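Local coordinates for kelch domain-containing protein (Colletotrichum graminicola M1.001, PDB 5C86) that probably oxidises alcohols at a copper centre, as a fungal member of the galactose oxidase and glyoxal oxidase family AA5, at residues 432-437 against 448-453. Sequence-based numbering, arbitrary orientation.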
loop_
_atom_site.group_PDB
_atom_site.type_symbol
_atom_site.label_atom_id
_atom_site.label_comp_id
_atom_site.label_asym_id
_atom_site.label_seq_id
_atom_site.Cartn_x
_atom_site.Cartn_y
_atom_site.Cartn_z
ATOM N N ILE A 432 -5.851 5.578 -10.566
ATOM C CA ILE A 432 -6.306 5.728 -11.938
ATOM C C ILE A 432 -7.090 7.029 -12.036
ATOM O O ILE A 432 -8.171 7.138 -11.484
ATOM C CB ILE A 432 -7.153 4.519 -12.318
ATOM C CG1 ILE A 432 -6.232 3.269 -12.350
ATOM C CG2 ILE A 432 -7.956 4.764 -13.636
ATOM C CD1 ILE A 432 -7.055 1.986 -12.348
ATOM N N PRO A 433 -6.591 8.020 -12.764
ATOM C CA PRO A 433 -7.433 9.201 -13.034
ATOM C C PRO A 433 -8.497 8.847 -14.013
ATOM O O PRO A 433 -8.331 7.929 -14.822
ATOM C CB PRO A 433 -6.473 10.200 -13.654
ATOM C CG PRO A 433 -5.430 9.382 -14.256
ATOM C CD PRO A 433 -5.326 8.088 -13.487
ATOM N N LEU A 434 -9.651 9.509 -13.905
ATOM C CA LEU A 434 -10.777 9.213 -14.790
ATOM C C LEU A 434 -11.393 10.496 -15.308
ATOM O O LEU A 434 -11.726 11.328 -14.550
ATOM C CB LEU A 434 -11.868 8.455 -14.058
ATOM C CG LEU A 434 -11.502 7.101 -13.418
ATOM C CD1 LEU A 434 -12.572 6.708 -12.445
ATOM C CD2 LEU A 434 -11.455 6.034 -14.462
ATOM N N ASP A 435 -11.572 10.587 -16.622
ATOM C CA ASP A 435 -12.247 11.766 -17.209
ATOM C C ASP A 435 -13.744 11.469 -17.280
ATOM O O ASP A 435 -14.105 10.414 -17.769
ATOM C CB ASP A 435 -11.782 11.895 -18.663
ATOM C CG ASP A 435 -10.305 12.231 -18.851
ATOM O OD1 ASP A 435 -9.777 12.970 -18.010
ATOM O OD2 ASP A 435 -9.724 11.830 -19.940
ATOM N N GLY A 436 -14.626 12.350 -16.825
ATOM C CA GLY A 436 -16.044 12.150 -16.850
ATOM C C GLY A 436 -16.767 12.977 -17.906
ATOM O O GLY A 436 -16.478 14.149 -18.055
ATOM N N GLN A 437 -17.710 12.357 -18.572
ATOM C CA GLN A 437 -18.608 13.112 -19.448
ATOM C C GLN A 437 -19.824 13.619 -18.637
ATOM O O GLN A 437 -20.614 12.836 -18.168
ATOM C CB GLN A 437 -19.128 12.186 -20.519
ATOM C CG GLN A 437 -20.224 12.799 -21.422
ATOM C CD GLN A 437 -19.770 13.981 -22.160
ATOM O OE1 GLN A 437 -18.780 13.929 -22.889
ATOM N NE2 GLN A 437 -20.464 15.121 -21.975
ATOM N N ASN A 448 -15.372 5.681 -17.611
ATOM C CA ASN A 448 -15.231 4.263 -17.885
ATOM C C ASN A 448 -14.006 3.755 -17.129
ATOM O O ASN A 448 -12.921 4.351 -17.144
ATOM C CB ASN A 448 -14.958 3.991 -19.373
ATOM C CG ASN A 448 -16.099 4.257 -20.292
ATOM O OD1 ASN A 448 -17.263 4.524 -19.908
ATOM N ND2 ASN A 448 -15.783 4.108 -21.570
ATOM N N VAL A 449 -14.142 2.553 -16.605
ATOM C CA VAL A 449 -12.995 1.856 -16.013
ATOM C C VAL A 449 -11.995 1.508 -17.124
ATOM O O VAL A 449 -12.481 1.099 -18.161
ATOM C CB VAL A 449 -13.443 0.610 -15.315
ATOM C CG1 VAL A 449 -12.262 -0.193 -14.820
ATOM C CG2 VAL A 449 -14.333 0.979 -14.145
ATOM N N PRO A 450 -10.685 1.636 -16.915
ATOM C CA PRO A 450 -9.747 1.233 -17.916
ATOM C C PRO A 450 -10.028 -0.199 -18.444
ATOM O O PRO A 450 -10.424 -1.083 -17.735
ATOM C CB PRO A 450 -8.419 1.246 -17.178
ATOM C CG PRO A 450 -8.608 2.373 -16.163
ATOM C CD PRO A 450 -10.010 2.265 -15.756
ATOM N N ASN A 451 -9.781 -0.369 -19.774
ATOM C CA ASN A 451 -9.962 -1.699 -20.298
ATOM C C ASN A 451 -8.925 -2.726 -19.981
ATOM O O ASN A 451 -9.213 -3.925 -20.066
ATOM C CB ASN A 451 -10.057 -1.552 -21.812
ATOM C CG ASN A 451 -11.456 -1.441 -22.267
ATOM O OD1 ASN A 451 -12.284 -2.352 -22.083
ATOM N ND2 ASN A 451 -11.750 -0.289 -22.911
ATOM N N ASP A 452 -7.751 -2.348 -19.547
ATOM C CA ASP A 452 -6.676 -3.279 -19.341
ATOM C C ASP A 452 -6.626 -3.615 -17.836
ATOM O O ASP A 452 -6.440 -2.714 -16.976
ATOM C CB ASP A 452 -5.358 -2.600 -19.743
ATOM C CG ASP A 452 -4.240 -3.596 -19.967
ATOM O OD1 ASP A 452 -4.049 -4.497 -19.149
ATOM O OD2 ASP A 452 -3.563 -3.460 -21.036
ATOM N N TYR A 453 -6.743 -4.900 -17.536
ATOM C CA TYR A 453 -6.669 -5.364 -16.164
ATOM C C TYR A 453 -5.300 -5.202 -15.557
ATOM O O TYR A 453 -5.223 -5.339 -14.325
ATOM C CB TYR A 453 -7.133 -6.814 -16.000
ATOM C CG TYR A 453 -8.621 -6.977 -16.052
ATOM C CD1 TYR A 453 -9.456 -6.673 -15.015
ATOM C CD2 TYR A 453 -9.237 -7.497 -17.212
ATOM C CE1 TYR A 453 -10.819 -6.819 -15.088
ATOM C CE2 TYR A 453 -10.597 -7.665 -17.247
ATOM C CZ TYR A 453 -11.389 -7.364 -16.232
ATOM O OH TYR A 453 -12.770 -7.449 -16.272
HETATM O O HOH W 1 -13.368 7.735 -17.767
#
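Ile432 packs against the ring of Pro450 chiefly through CG2. The bond from CA to CB of Ile432 is directed toward 448-453, and from CB the methyl CG2 stands anti to the backbone N and meets the proline ring at its CG, 3.5 Å from Ile432 CG2. The same methyl lies 3.9 Å from Pro450 CD, so it rests against the CG-CD side of the ring. The other branch continues extended through CG1 (chi2 165°) to CD1, whose methyl comes within 4.1 Å of Pro450 CG; the two side chains thus pass at a slant, with CG2 making the close contact and CD1 a looser one. Two residues on, Leu434 presents CD2 to the backbone instead, 3.5 Å from Asn448 O, and lies more loosely against the ring, with Leu434 CD2 4.2 Å from Pro450 CD. Toward the paired part of the hairpin, where Gln437 bonds Thr446, a water bridges the two chains, donating to Asp435 O at 2.8 Å and accepting from Asn448 N at 2.9 Å. On its other edge the strand is backbone-bonded to strand 412-422, Ile432 with Met415 and Leu434 with Phe413. The contact belongs to the C-terminal early-set domain, away from the residues that bind copper in this protein. Its apolar contacts are undirected; the water supplies the directional link, satisfying Asp435 O and Asn448 N where the two backbones do not bond directly.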